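Local coordinates for protein ADP-ribosylation factor guanine nucleotide-exchange factor SEC7 (Saccharomyces cerevisiae, PDB 4OIY) that activates the small GTPase ARF1 by guanine-nucleotide exchange through its all-helical Sec7 domain, and so takes part in vesicle budding and traffic at the trans-Golgi network, at residues Met86-Ala91 with Tyr134-Ser139; Ala72-Phe77 with Met112-Glu117; Glu160-Asn165 with Asp177-Leu182. All blocks are in the same frame, centred on the assembly; numbering follows the deposited sequence.

Interaction 1. Residues Met86-Ala91 with Tyr134-Ser139; sequences MSIVDA and YVLSYS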
ATOM      1  N   MET A  86     -15.188  -1.873  -3.202  1.00 15.50           N
ATOM      2  CA  MET A  86     -14.714  -0.703  -2.454  1.00 14.87           C
ATOM      3  C   MET A  86     -14.565   0.488  -3.374  1.00 13.14           C
ATOM      4  O   MET A  86     -14.232   0.317  -4.543  1.00 12.54           O
ATOM      5  CB  MET A  86     -13.333  -0.965  -1.862  1.00 16.23           C
ATOM      6  CG  MET A  86     -13.297  -1.988  -0.757  1.00 17.54           C
ATOM      7  SD  MET A  86     -11.642  -2.012  -0.061  1.00 20.41           S
ATOM      8  CE  MET A  86     -11.833  -3.330   1.131  1.00 21.06           C
ATOM      9  N   SER A  87     -14.755   1.695  -2.844  1.00 11.83           N
ATOM     10  CA  SER A  87     -14.334   2.886  -3.576  1.00 11.29           C
ATOM     11  C   SER A  87     -12.810   2.854  -3.689  1.00 10.65           C
ATOM     12  O   SER A  87     -12.130   2.188  -2.901  1.00 10.62           O
ATOM     13  CB  SER A  87     -14.768   4.166  -2.880  1.00 11.61           C
ATOM     14  OG  SER A  87     -13.955   4.451  -1.761  1.00 12.08           O
ATOM     15  N   ILE A  88     -12.271   3.571  -4.666  1.00  9.87           N
ATOM     16  CA  ILE A  88     -10.818   3.617  -4.800  1.00  9.81           C
ATOM     17  C   ILE A  88     -10.173   4.201  -3.536  1.00  9.49           C
ATOM     18  O   ILE A  88      -9.066   3.785  -3.159  1.00  9.34           O
ATOM     19  CB  ILE A  88     -10.359   4.346  -6.078  1.00  9.82           C
ATOM     20  CG1 ILE A  88      -8.844   4.172  -6.284  1.00  9.97           C
ATOM     21  CG2 ILE A  88     -10.731   5.822  -6.038  1.00 10.05           C
ATOM     22  CD1 ILE A  88      -8.337   4.700  -7.608  1.00 10.03           C
ATOM     23  N   VAL A  89     -10.868   5.116  -2.853  1.00  9.44           N
ATOM     24  CA  VAL A  89     -10.350   5.659  -1.588  1.00  9.46           C
ATOM     25  C   VAL A  89     -10.305   4.595  -0.485  1.00  9.83           C
ATOM     26  O   VAL A  89      -9.321   4.496   0.237  1.00  9.51           O
ATOM     27  CB  VAL A  89     -11.147   6.901  -1.137  1.00  9.61           C
ATOM     28  CG1 VAL A  89     -10.836   7.280   0.314  1.00  9.58           C
ATOM     29  CG2 VAL A  89     -10.854   8.055  -2.075  1.00  9.77           C
ATOM     30  N   ASP A  90     -11.359   3.802  -0.350  1.00 10.37           N
ATOM     31  CA  ASP A  90     -11.366   2.763   0.670  1.00 11.16           C
ATOM     32  C   ASP A  90     -10.313   1.700   0.386  1.00 10.55           C
ATOM     33  O   ASP A  90      -9.647   1.215   1.301  1.00 10.43           O
ATOM     34  CB  ASP A  90     -12.766   2.178   0.834  1.00 12.57           C
ATOM     35  CG  ASP A  90     -13.663   3.065   1.707  1.00 13.94           C
ATOM     36  OD1 ASP A  90     -13.131   3.895   2.480  1.00 16.97           O
ATOM     37  OD2 ASP A  90     -14.888   2.934   1.621  1.00 16.83           O
ATOM     38  N   ALA A  91     -10.126   1.378  -0.890  1.00 10.10           N
ATOM     39  CA  ALA A  91      -9.070   0.448  -1.289  1.00 10.14           C
ATOM     40  C   ALA A  91      -7.689   1.005  -0.975  1.00 10.05           C
ATOM     41  O   ALA A  91      -6.870   0.321  -0.383  1.00  9.49           O
ATOM     42  CB  ALA A  91      -9.183   0.110  -2.765  1.00 10.31           C
ATOM     43  N   TYR A 134      -4.304   4.433 -11.524  1.00  8.78           N
ATOM     44  CA  TYR A 134      -2.919   4.730 -11.181  1.00  8.77           C
ATOM     45  C   TYR A 134      -2.723   6.219 -10.911  1.00  8.48           C
ATOM     46  O   TYR A 134      -2.290   6.608  -9.837  1.00  8.54           O
ATOM     47  CB  TYR A 134      -1.999   4.259 -12.314  1.00  8.88           C
ATOM     48  CG  TYR A 134      -0.522   4.599 -12.188  1.00  9.34           C
ATOM     49  CD1 TYR A 134       0.297   3.939 -11.280  1.00  9.63           C
ATOM     50  CD2 TYR A 134       0.070   5.524 -13.039  1.00  9.90           C
ATOM     51  CE1 TYR A 134       1.648   4.223 -11.198  1.00 10.06           C
ATOM     52  CE2 TYR A 134       1.420   5.814 -12.958  1.00 10.21           C
ATOM     53  CZ  TYR A 134       2.207   5.161 -12.039  1.00 10.52           C
ATOM     54  OH  TYR A 134       3.558   5.450 -11.972  1.00 11.92           O
ATOM     55  N   VAL A 135      -3.065   7.067 -11.882  1.00  8.36           N
ATOM     56  CA  VAL A 135      -2.845   8.502 -11.695  1.00  8.44           C
ATOM     57  C   VAL A 135      -3.749   9.098 -10.625  1.00  8.06           C
ATOM     58  O   VAL A 135      -3.342   9.994  -9.882  1.00  8.56           O
ATOM     59  CB  VAL A 135      -2.951   9.322 -12.999  1.00  8.57           C
ATOM     60  CG1 VAL A 135      -1.931   8.836 -14.019  1.00  8.80           C
ATOM     61  CG2 VAL A 135      -4.366   9.312 -13.556  1.00  8.67           C
ATOM     62  N   LEU A 136      -4.980   8.595 -10.538  1.00  7.96           N
ATOM     63  CA  LEU A 136      -5.914   9.081  -9.534  1.00  7.93           C
ATOM     64  C   LEU A 136      -5.390   8.796  -8.133  1.00  8.13           C
ATOM     65  O   LEU A 136      -5.569   9.606  -7.232  1.00  7.99           O
ATOM     66  CB  LEU A 136      -7.291   8.448  -9.737  1.00  7.80           C
ATOM     67  CG  LEU A 136      -8.402   8.881  -8.774  1.00  7.84           C
ATOM     68  CD1 LEU A 136      -8.545  10.394  -8.758  1.00  7.83           C
ATOM     69  CD2 LEU A 136      -9.714   8.225  -9.168  1.00  7.93           C
ATOM     70  N   SER A 137      -4.719   7.656  -7.961  1.00  8.27           N
ATOM     71  CA  SER A 137      -4.177   7.289  -6.656  0.50  8.46           C
ATOM     72  C   SER A 137      -3.154   8.308  -6.154  1.00  8.63           C
ATOM     73  O   SER A 137      -3.144   8.645  -4.985  1.00  8.46           O
ATOM     74  CB  SER A 137      -3.568   5.890  -6.698  0.50  8.52           C
ATOM     75  OG  SER A 137      -4.575   4.933  -6.940  0.50  8.48           O
ATOM     76  N   TYR A 138      -2.298   8.817  -7.042  1.00  9.08           N
ATOM     77  CA  TYR A 138      -1.350   9.864  -6.637  1.00  9.54           C
ATOM     78  C   TYR A 138      -2.048  11.160  -6.247  1.00  9.44           C
ATOM     79  O   TYR A 138      -1.662  11.822  -5.291  1.00  9.58           O
ATOM     80  CB  TYR A 138      -0.328  10.165  -7.738  1.00  9.86           C
ATOM     81  CG  TYR A 138       0.679   9.066  -7.889  1.00 10.36           C
ATOM     82  CD1 TYR A 138       1.840   9.056  -7.125  1.00 10.88           C
ATOM     83  CD2 TYR A 138       0.461   8.023  -8.769  1.00 11.08           C
ATOM     84  CE1 TYR A 138       2.758   8.028  -7.245  1.00 11.45           C
ATOM     85  CE2 TYR A 138       1.372   7.006  -8.906  1.00 11.55           C
ATOM     86  CZ  TYR A 138       2.520   7.013  -8.139  1.00 11.65           C
ATOM     87  OH  TYR A 138       3.420   5.988  -8.272  1.00 13.31           O
ATOM     88  N   SER A 139      -3.098  11.507  -6.987  1.00  9.70           N
ATOM     89  CA  SER A 139      -3.851  12.711  -6.677  1.00  9.80           C
ATOM     90  C   SER A 139      -4.535  12.582  -5.318  1.00  9.65           C
ATOM     91  O   SER A 139      -4.624  13.552  -4.568  1.00  9.57           O
ATOM     92  CB  SER A 139      -4.874  12.988  -7.776  1.00 10.22           C
ATOM     93  OG  SER A 139      -5.582  14.171  -7.513  1.00 11.81           O
TER

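Interaction 2. Residues Ala72-Phe77 with Met112-Glu117; sequences AIMHAF and MLKFAE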
ATOM      1  N   ALA A  72       8.354  -9.678  -6.782  1.00 11.95           N
ATOM      2  CA  ALA A  72       7.409 -10.795  -6.807  1.00 11.92           C
ATOM      3  C   ALA A  72       6.634 -10.915  -5.490  1.00 11.56           C
ATOM      4  O   ALA A  72       5.420 -11.142  -5.501  1.00 11.79           O
ATOM      5  CB  ALA A  72       8.134 -12.092  -7.139  1.00 12.17           C
ATOM      6  N   ILE A  73       7.329 -10.735  -4.369  1.00 11.11           N
ATOM      7  CA  ILE A  73       6.691 -10.756  -3.050  1.00 10.52           C
ATOM      8  C   ILE A  73       5.700  -9.601  -2.942  1.00 10.34           C
ATOM      9  O   ILE A  73       4.599  -9.772  -2.421  1.00 10.27           O
ATOM     10  CB  ILE A  73       7.731 -10.679  -1.898  1.00 10.73           C
ATOM     11  CG1 ILE A  73       8.599 -11.943  -1.875  1.00 10.83           C
ATOM     12  CG2 ILE A  73       7.044 -10.506  -0.541  1.00 10.67           C
ATOM     13  CD1 ILE A  73       9.903 -11.783  -1.121  1.00 10.99           C
ATOM     14  N   MET A  74       6.095  -8.421  -3.408  1.00  9.97           N
ATOM     15  CA  MET A  74       5.205  -7.266  -3.372  1.00 10.08           C
ATOM     16  C   MET A  74       3.959  -7.510  -4.220  1.00 10.10           C
ATOM     17  O   MET A  74       2.865  -7.152  -3.818  1.00  9.66           O
ATOM     18  CB  MET A  74       5.936  -6.003  -3.828  1.00 10.32           C
ATOM     19  CG  MET A  74       5.123  -4.727  -3.686  1.00 10.52           C
ATOM     20  SD  MET A  74       4.146  -4.347  -5.150  1.00 10.92           S
ATOM     21  CE  MET A  74       5.446  -3.612  -6.132  1.00 10.86           C
ATOM     22  N   HIS A  75       4.123  -8.118  -5.393  1.00 10.68           N
ATOM     23  CA  HIS A  75       2.961  -8.419  -6.220  1.00 11.28           C
ATOM     24  C   HIS A  75       2.012  -9.383  -5.504  1.00 10.92           C
ATOM     25  O   HIS A  75       0.786  -9.184  -5.511  1.00 10.98           O
ATOM     26  CB  HIS A  75       3.391  -8.940  -7.580  1.00 12.25           C
ATOM     27  CG  HIS A  75       4.003  -7.884  -8.451  1.00 13.39           C
ATOM     28  ND1 HIS A  75       4.680  -8.177  -9.615  1.00 14.81           N
ATOM     29  CD2 HIS A  75       4.048  -6.538  -8.318  1.00 13.98           C
ATOM     30  CE1 HIS A  75       5.102  -7.053 -10.169  1.00 14.68           C
ATOM     31  NE2 HIS A  75       4.727  -6.044  -9.403  1.00 14.54           N
ATOM     32  N   ALA A  76       2.582 -10.397  -4.859  1.00 10.74           N
ATOM     33  CA  ALA A  76       1.783 -11.336  -4.062  1.00 10.44           C
ATOM     34  C   ALA A  76       1.089 -10.631  -2.896  1.00 10.46           C
ATOM     35  O   ALA A  76      -0.036 -10.947  -2.557  1.00 10.69           O
ATOM     36  CB  ALA A  76       2.647 -12.469  -3.535  1.00 10.48           C
ATOM     37  N   PHE A  77       1.773  -9.679  -2.285  1.00 10.12           N
ATOM     38  CA  PHE A  77       1.223  -8.918  -1.164  1.00  9.87           C
ATOM     39  C   PHE A  77      -0.042  -8.178  -1.616  1.00 10.10           C
ATOM     40  O   PHE A  77      -1.088  -8.286  -0.980  1.00 10.33           O
ATOM     41  CB  PHE A  77       2.319  -7.965  -0.668  1.00  9.67           C
ATOM     42  CG  PHE A  77       1.946  -7.092   0.498  1.00  9.61           C
ATOM     43  CD1 PHE A  77       2.149  -7.530   1.799  1.00  9.77           C
ATOM     44  CD2 PHE A  77       1.485  -5.800   0.290  1.00  9.65           C
ATOM     45  CE1 PHE A  77       1.858  -6.712   2.875  1.00  9.79           C
ATOM     46  CE2 PHE A  77       1.177  -4.980   1.364  1.00  9.67           C
ATOM     47  CZ  PHE A  77       1.379  -5.436   2.656  1.00  9.65           C
ATOM     48  N   MET A 112       2.103   1.446  -6.781  1.00  8.82           N
ATOM     49  CA  MET A 112       0.860   2.083  -7.180  1.00  9.14           C
ATOM     50  C   MET A 112       0.336   1.510  -8.481  1.00  9.17           C
ATOM     51  O   MET A 112      -0.879   1.440  -8.669  1.00  8.64           O
ATOM     52  CB  MET A 112       1.020   3.607  -7.221  1.00  9.86           C
ATOM     53  CG  MET A 112       1.492   4.182  -5.876  1.00 10.26           C
ATOM     54  SD  MET A 112       0.648   3.519  -4.412  1.00 11.77           S
ATOM     55  CE  MET A 112      -0.986   4.050  -4.847  1.00 11.48           C
ATOM     56  N   LEU A 113       1.232   1.069  -9.369  1.00  9.17           N
ATOM     57  CA  LEU A 113       0.781   0.402 -10.595  1.00  9.76           C
ATOM     58  C   LEU A 113       0.138  -0.943 -10.284  1.00  9.35           C
ATOM     59  O   LEU A 113      -0.909  -1.272 -10.848  1.00  9.17           O
ATOM     60  CB  LEU A 113       1.902   0.244 -11.627  1.00 10.50           C
ATOM     61  CG  LEU A 113       1.474  -0.443 -12.932  1.00 11.44           C
ATOM     62  CD1 LEU A 113       0.350   0.307 -13.634  1.00 11.83           C
ATOM     63  CD2 LEU A 113       2.688  -0.604 -13.836  1.00 11.83           C
ATOM     64  N   LYS A 114       0.742  -1.713  -9.382  1.00  9.13           N
ATOM     65  CA  LYS A 114       0.170  -3.001  -8.999  1.00  9.13           C
ATOM     66  C   LYS A 114      -1.154  -2.814  -8.261  1.00  8.55           C
ATOM     67  O   LYS A 114      -2.108  -3.555  -8.499  1.00  8.17           O
ATOM     68  CB  LYS A 114       1.144  -3.798  -8.141  1.00  9.99           C
ATOM     69  CG  LYS A 114       0.637  -5.167  -7.728  1.00 11.00           C
ATOM     70  CD  LYS A 114       0.395  -6.116  -8.893  1.00 12.12           C
ATOM     71  CE  LYS A 114      -0.129  -7.448  -8.371  1.00 13.30           C
ATOM     72  NZ  LYS A 114      -0.563  -8.389  -9.434  1.00 14.31           N
ATOM     73  N   PHE A 115      -1.212  -1.831  -7.364  1.00  8.17           N
ATOM     74  CA  PHE A 115      -2.472  -1.475  -6.715  1.00  8.25           C
ATOM     75  C   PHE A 115      -3.551  -1.176  -7.753  1.00  8.30           C
ATOM     76  O   PHE A 115      -4.658  -1.712  -7.675  1.00  8.17           O
ATOM     77  CB  PHE A 115      -2.296  -0.271  -5.794  1.00  8.29           C
ATOM     78  CG  PHE A 115      -3.591   0.330  -5.346  1.00  8.20           C
ATOM     79  CD1 PHE A 115      -4.292  -0.239  -4.295  1.00  8.28           C
ATOM     80  CD2 PHE A 115      -4.133   1.426  -5.998  1.00  8.14           C
ATOM     81  CE1 PHE A 115      -5.501   0.278  -3.899  1.00  8.41           C
ATOM     82  CE2 PHE A 115      -5.355   1.948  -5.606  1.00  8.39           C
ATOM     83  CZ  PHE A 115      -6.035   1.367  -4.552  1.00  8.37           C
ATOM     84  N   ALA A 116      -3.223  -0.332  -8.726  1.00  8.34           N
ATOM     85  CA  ALA A 116      -4.191   0.076  -9.750  1.00  8.86           C
ATOM     86  C   ALA A 116      -4.673  -1.131 -10.539  1.00  9.46           C
ATOM     87  O   ALA A 116      -5.863  -1.264 -10.808  1.00  9.16           O
ATOM     88  CB  ALA A 116      -3.573   1.110 -10.686  1.00  8.84           C
ATOM     89  N   GLU A 117      -3.753  -2.010 -10.906  1.00 10.39           N
ATOM     90  CA  GLU A 117      -4.111  -3.205 -11.664  1.00 11.39           C
ATOM     91  C   GLU A 117      -5.054  -4.107 -10.877  1.00 11.35           C
ATOM     92  O   GLU A 117      -6.045  -4.601 -11.423  1.00 11.31           O
ATOM     93  CB  GLU A 117      -2.854  -3.949 -12.109  1.00 12.63           C
ATOM     94  CG  GLU A 117      -2.119  -3.220 -13.223  1.00 14.49           C
ATOM     95  CD  GLU A 117      -0.712  -3.728 -13.460  1.00 15.96           C
ATOM     96  OE1 GLU A 117      -0.243  -4.590 -12.690  1.00 18.13           O
ATOM     97  OE2 GLU A 117      -0.059  -3.242 -14.414  1.00 17.97           O
TER

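Interaction 3. Residues Glu160-Asn165 with Asp177-Leu182; sequences EFLENN and DFLEGL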
ATOM      1  N   GLU A 160      -9.369  22.629  -7.017  1.00 12.67           N
ATOM      2  CA  GLU A 160      -8.007  22.242  -7.374  1.00 12.89           C
ATOM      3  C   GLU A 160      -7.875  20.738  -7.606  1.00 12.11           C
ATOM      4  O   GLU A 160      -7.174  20.308  -8.519  1.00 11.86           O
ATOM      5  CB  GLU A 160      -7.020  22.719  -6.312  1.00 14.01           C
ATOM      6  CG  GLU A 160      -6.751  24.211  -6.414  1.00 15.39           C
ATOM      7  CD  GLU A 160      -6.095  24.798  -5.181  1.00 17.08           C
ATOM      8  OE1 GLU A 160      -6.046  24.124  -4.130  1.00 18.51           O
ATOM      9  OE2 GLU A 160      -5.632  25.958  -5.268  1.00 19.31           O
ATOM     10  N   PHE A 161      -8.563  19.950  -6.789  1.00 11.53           N
ATOM     11  CA  PHE A 161      -8.567  18.494  -6.942  1.00 11.06           C
ATOM     12  C   PHE A 161      -9.173  18.087  -8.296  1.00 11.40           C
ATOM     13  O   PHE A 161      -8.641  17.216  -8.985  1.00 11.40           O
ATOM     14  CB  PHE A 161      -9.306  17.857  -5.772  1.00 10.70           C
ATOM     15  CG  PHE A 161      -9.374  16.364  -5.843  1.00 10.25           C
ATOM     16  CD1 PHE A 161      -8.221  15.595  -5.742  1.00 10.16           C
ATOM     17  CD2 PHE A 161     -10.589  15.728  -6.001  1.00 10.26           C
ATOM     18  CE1 PHE A 161      -8.283  14.215  -5.803  1.00  9.96           C
ATOM     19  CE2 PHE A 161     -10.658  14.351  -6.070  1.00 10.23           C
ATOM     20  CZ  PHE A 161      -9.505  13.594  -5.979  1.00  9.99           C
ATOM     21  N   LEU A 162     -10.271  18.729  -8.684  1.00 11.48           N
ATOM     22  CA  LEU A 162     -10.871  18.511 -10.002  1.00 11.47           C
ATOM     23  C   LEU A 162      -9.892  18.848 -11.114  1.00 11.90           C
ATOM     24  O   LEU A 162      -9.721  18.072 -12.057  1.00 11.74           O
ATOM     25  CB  LEU A 162     -12.146  19.342 -10.170  1.00 11.52           C
ATOM     26  CG  LEU A 162     -13.263  19.071  -9.168  1.00 11.61           C
ATOM     27  CD1 LEU A 162     -14.393  20.055  -9.408  1.00 11.85           C
ATOM     28  CD2 LEU A 162     -13.771  17.636  -9.221  1.00 11.52           C
ATOM     29  N   GLU A 163      -9.222  19.995 -10.997  1.00 12.32           N
ATOM     30  CA  GLU A 163      -8.252  20.412 -12.015  1.00 12.98           C
ATOM     31  C   GLU A 163      -7.102  19.414 -12.174  1.00 12.60           C
ATOM     32  O   GLU A 163      -6.669  19.114 -13.292  1.00 12.77           O
ATOM     33  CB  GLU A 163      -7.690  21.789 -11.682  1.00 13.92           C
ATOM     34  CG  GLU A 163      -8.705  22.913 -11.822  1.00 15.04           C
ATOM     35  CD  GLU A 163      -8.208  24.224 -11.252  1.00 15.99           C
ATOM     36  OE1 GLU A 163      -6.989  24.347 -11.010  1.00 18.13           O
ATOM     37  OE2 GLU A 163      -9.045  25.131 -11.045  1.00 17.12           O
ATOM     38  N   ASN A 164      -6.633  18.897 -11.047  1.00 12.58           N
ATOM     39  CA  ASN A 164      -5.499  17.978 -11.018  1.00 12.58           C
ATOM     40  C   ASN A 164      -5.779  16.652 -11.728  1.00 12.39           C
ATOM     41  O   ASN A 164      -4.850  15.935 -12.105  1.00 13.28           O
ATOM     42  CB  ASN A 164      -5.058  17.722  -9.577  1.00 13.18           C
ATOM     43  CG  ASN A 164      -4.365  18.923  -8.954  1.00 13.83           C
ATOM     44  OD1 ASN A 164      -3.977  19.871  -9.647  1.00 14.82           O
ATOM     45  ND2 ASN A 164      -4.190  18.881  -7.641  1.00 14.58           N
ATOM     46  N   ASN A 165      -7.055  16.336 -11.921  1.00 11.77           N
ATOM     47  CA  ASN A 165      -7.450  15.092 -12.572  1.00 11.66           C
ATOM     48  C   ASN A 165      -8.082  15.281 -13.945  1.00 11.81           C
ATOM     49  O   ASN A 165      -8.679  14.353 -14.490  1.00 11.43           O
ATOM     50  CB  ASN A 165      -8.377  14.325 -11.651  1.00 11.53           C
ATOM     51  CG  ASN A 165      -7.645  13.802 -10.436  1.00 11.58           C
ATOM     52  OD1 ASN A 165      -6.809  12.915 -10.563  1.00 11.78           O
ATOM     53  ND2 ASN A 165      -7.935  14.355  -9.265  1.00 11.65           N
ATOM     54  N   ASP A 177     -19.220  14.851 -10.019  1.00 16.87           N
ATOM     55  CA  ASP A 177     -19.852  14.245  -8.847  1.00 17.41           C
ATOM     56  C   ASP A 177     -19.041  13.067  -8.306  1.00 16.07           C
ATOM     57  O   ASP A 177     -18.971  12.859  -7.100  1.00 15.36           O
ATOM     58  CB  ASP A 177     -21.283  13.793  -9.152  1.00 19.33           C
ATOM     59  CG  ASP A 177     -22.062  13.459  -7.892  1.00 21.02           C
ATOM     60  OD1 ASP A 177     -22.358  14.391  -7.115  1.00 23.68           O
ATOM     61  OD2 ASP A 177     -22.361  12.266  -7.668  1.00 23.84           O
ATOM     62  N   PHE A 178     -18.429  12.302  -9.206  1.00 14.42           N
ATOM     63  CA  PHE A 178     -17.608  11.156  -8.818  1.00 13.60           C
ATOM     64  C   PHE A 178     -16.381  11.620  -8.043  1.00 13.12           C
ATOM     65  O   PHE A 178     -16.076  11.091  -6.982  1.00 12.98           O
ATOM     66  CB  PHE A 178     -17.186  10.354 -10.049  1.00 13.28           C
ATOM     67  CG  PHE A 178     -16.234   9.241  -9.748  1.00 13.22           C
ATOM     68  CD1 PHE A 178     -16.681   8.070  -9.163  1.00 13.34           C
ATOM     69  CD2 PHE A 178     -14.890   9.370 -10.043  1.00 12.84           C
ATOM     70  CE1 PHE A 178     -15.804   7.044  -8.884  1.00 13.45           C
ATOM     71  CE2 PHE A 178     -14.000   8.347  -9.764  1.00 12.94           C
ATOM     72  CZ  PHE A 178     -14.455   7.183  -9.182  1.00 13.17           C
ATOM     73  N   LEU A 179     -15.690  12.618  -8.582  1.00 13.05           N
ATOM     74  CA  LEU A 179     -14.504  13.156  -7.919  1.00 12.93           C
ATOM     75  C   LEU A 179     -14.854  13.853  -6.605  1.00 13.16           C
ATOM     76  O   LEU A 179     -14.121  13.722  -5.628  1.00 12.39           O
ATOM     77  CB  LEU A 179     -13.739  14.104  -8.846  1.00 13.08           C
ATOM     78  CG  LEU A 179     -12.996  13.446 -10.019  1.00 13.13           C
ATOM     79  CD1 LEU A 179     -12.338  14.497 -10.901  1.00 13.80           C
ATOM     80  CD2 LEU A 179     -11.949  12.449  -9.523  1.00 13.60           C
ATOM     81  N   GLU A 180     -15.971  14.580  -6.572  1.00 13.15           N
ATOM     82  CA  GLU A 180     -16.397  15.233  -5.328  1.00 13.84           C
ATOM     83  C   GLU A 180     -16.623  14.196  -4.224  1.00 12.95           C
ATOM     84  O   GLU A 180     -16.260  14.421  -3.075  1.00 12.48           O
ATOM     85  CB  GLU A 180     -17.663  16.057  -5.536  1.00 15.40           C
ATOM     86  CG  GLU A 180     -18.084  16.828  -4.292  1.00 17.09           C
ATOM     87  CD  GLU A 180     -19.176  17.848  -4.554  1.00 18.77           C
ATOM     88  OE1 GLU A 180     -19.707  18.395  -3.565  1.00 21.70           O
ATOM     89  OE2 GLU A 180     -19.492  18.120  -5.734  1.00 20.57           O
ATOM     90  N   GLY A 181     -17.217  13.057  -4.580  1.00 12.17           N
ATOM     91  CA  GLY A 181     -17.410  11.962  -3.646  1.00 11.82           C
ATOM     92  C   GLY A 181     -16.102  11.489  -3.039  1.00 11.49           C
ATOM     93  O   GLY A 181     -15.984  11.355  -1.836  1.00 11.60           O
ATOM     94  N   LEU A 182     -15.105  11.263  -3.885  1.00 10.94           N
ATOM     95  CA  LEU A 182     -13.806  10.814  -3.392  1.00 10.68           C
ATOM     96  C   LEU A 182     -13.136  11.875  -2.518  1.00 10.55           C
ATOM     97  O   LEU A 182     -12.546  11.545  -1.488  1.00 10.06           O
ATOM     98  CB  LEU A 182     -12.882  10.433  -4.551  1.00 10.63           C
ATOM     99  CG  LEU A 182     -13.354   9.316  -5.487  1.00 10.60           C
ATOM    100  CD1 LEU A 182     -12.294   9.039  -6.541  1.00 10.59           C
ATOM    101  CD2 LEU A 182     -13.690   8.062  -4.704  1.00 10.43           C
TER

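Interaction 1. Residues Met86-Ala91 with Tyr134-Ser139
Ile-88 carries this contact from its side of the interface, touching Leu-136 and Ser-137 on the facing helix with its two methyl ends. The CG2 branch lies 4.1 Å from Leu-136 CD2. The delta methyl meets that same CD2 and also approaches the hydroxyl of the next residue, with Ile-88 CD1 3.8 Å from Ser-137 OG in the serine conformer described. One leucine methyl is thus shared by both arms of the isoleucine, and the two aliphatic chains pass each other at a slant. The backbones stay 7.8 Å apart between the CA atoms of Ile-88 and Ser-137, a gap bridged by side chains without any hydrogen bond. Both torsions of Ile-88 are near trans (chi1 -171°, chi2 172°), and this extended shape carries CD1 as far as the second helix. In the same conformer the Ser-137 hydroxyl bonds to the carbonyl of Ala-133 one turn back in its own helix. Behind Ile-88, the start of its helix is fixed by an N-cap: Asp-90 N donates to Ser-87 OG at 3.0 Å, nearly straight at 165°. Ser-87 OG is also hydrogen-bonded to Glu-185, tying the cap to the helix 176-188. The contact therefore joins the first turn of helix 88-96 to the first half of helix 130-148 in the buried interior of the Sec7 domain. Leu-182 of helix 176-188 packs against both Ile-88 and Leu-136, while Phe-115 of helix 105-122 touches Ser-137, so two further helices also border the pair.

Interaction 2. Residues Ala72-Phe77 with Met112-Glu117
The bent aliphatic chain of Lys-114 runs obliquely past His-75, so that most of the contact is made by methylenes along the lysine stem. Lys-114 CG and CD each lie 3.7 Å from His-75 CD2, and Lys-114 CD also approaches His-75 CG at 4.0 Å. Hydrocarbon thus meets the imidazole obliquely at CG and CD2. Beyond the ring, the lysine reaches the helix backbone, where Lys-114 CE comes to 3.5 Å from His-75 O. Two torsions account for this course: CG stands trans to the main-chain nitrogen (chi1 -179°), sending the stem out toward helix 68-79, and a turn at chi2 (63°) then swings the remaining, extended chain along the histidine. Met-74 contributes at the base of the lysine, with its sulfur SD 4.3 Å from Lys-114 CB. The nearest CA atoms, those of His-75 and Lys-114, are 6.7 Å apart, and one long side chain spans most of the gap. In this all-helical domain the contact joins helix 68-79, packed on helices 41-50 and 56-64, to helix 105-122, which packs with helices 88-96 and 130-148. No hydrogen bond crosses between the segments. The lysine ammonium instead makes a salt bridge with Asp-79 at the end of helix 68-79, while its NZ stays 5.3 Å from His-75 ND1. Lys-114 therefore plays a mixed apolar and ionic role toward a single helix, the salt bridge to Asp-79 holding its charged end while the stem lies on His-75.

Interaction 3. Residues Glu160-Asn165 with Asp177-Leu182
Leu-179 pushes its isobutyl group among Phe-161, Leu-162 and Asn-165, each of its methyls meeting a different part of helix 158-164 and the residue that follows it. CD2 lies off the rim of the phenyl ring, 4.1 Å from Phe-161 CE2. The other methyl, CD1, lies 3.8 Å from Leu-162 CD2 and 4.0 Å from Asn-165 CB. Leu-162 CD2 also touches Leu-179 CB at 3.6 Å, the shortest apolar approach here. The leucine carbonyl joins in as well: Leu-179 O sits at the ring edge, near its plane, 3.5 Å from Phe-161 CE2. With CG opposite the main-chain nitrogen (chi1 180°), Phe-161 reaches across to Leu-179. Asn-165 is held by a bond from its ND2 to Phe-161 O, 3.0 Å long and bent at 137°, which also places ND2 above one face of the phenyl ring, offset toward its rim. The same amide nitrogen hydrogen-bonds to Ser-139 of helix 130-148. Largely apolar contact thus joins helices 158-164 and 176-188, while the buried amide nitrogen is hydrogen-bonded to the phenylalanine carbonyl and the serine hydroxyl.

Helix 130-148 connects the three contacts. Interactions 1 and 2 have centres 14 Å apart and touch where Tyr-134 N lies 3.5 Å from Ala-116 CB. Interactions 1 and 3, 12 Å apart between centres, meet through the link of Asn-165 to helix 130-148, a probable hydrogen bond with 2.9 Å between Asn-165 ND2 and Ser-139 OG, and through Ile-88 CG2 against Leu-182 CD1 at 3.6 Å. Interactions 2 and 3 do not touch, their nearest atoms being about 10 Å apart. Interaction 2 is near a metal site: the side chain of Lys-114 is about 8 Å from that of Asp-121, a magnesium ligand, whereas interactions 1 and 3 lie away from it.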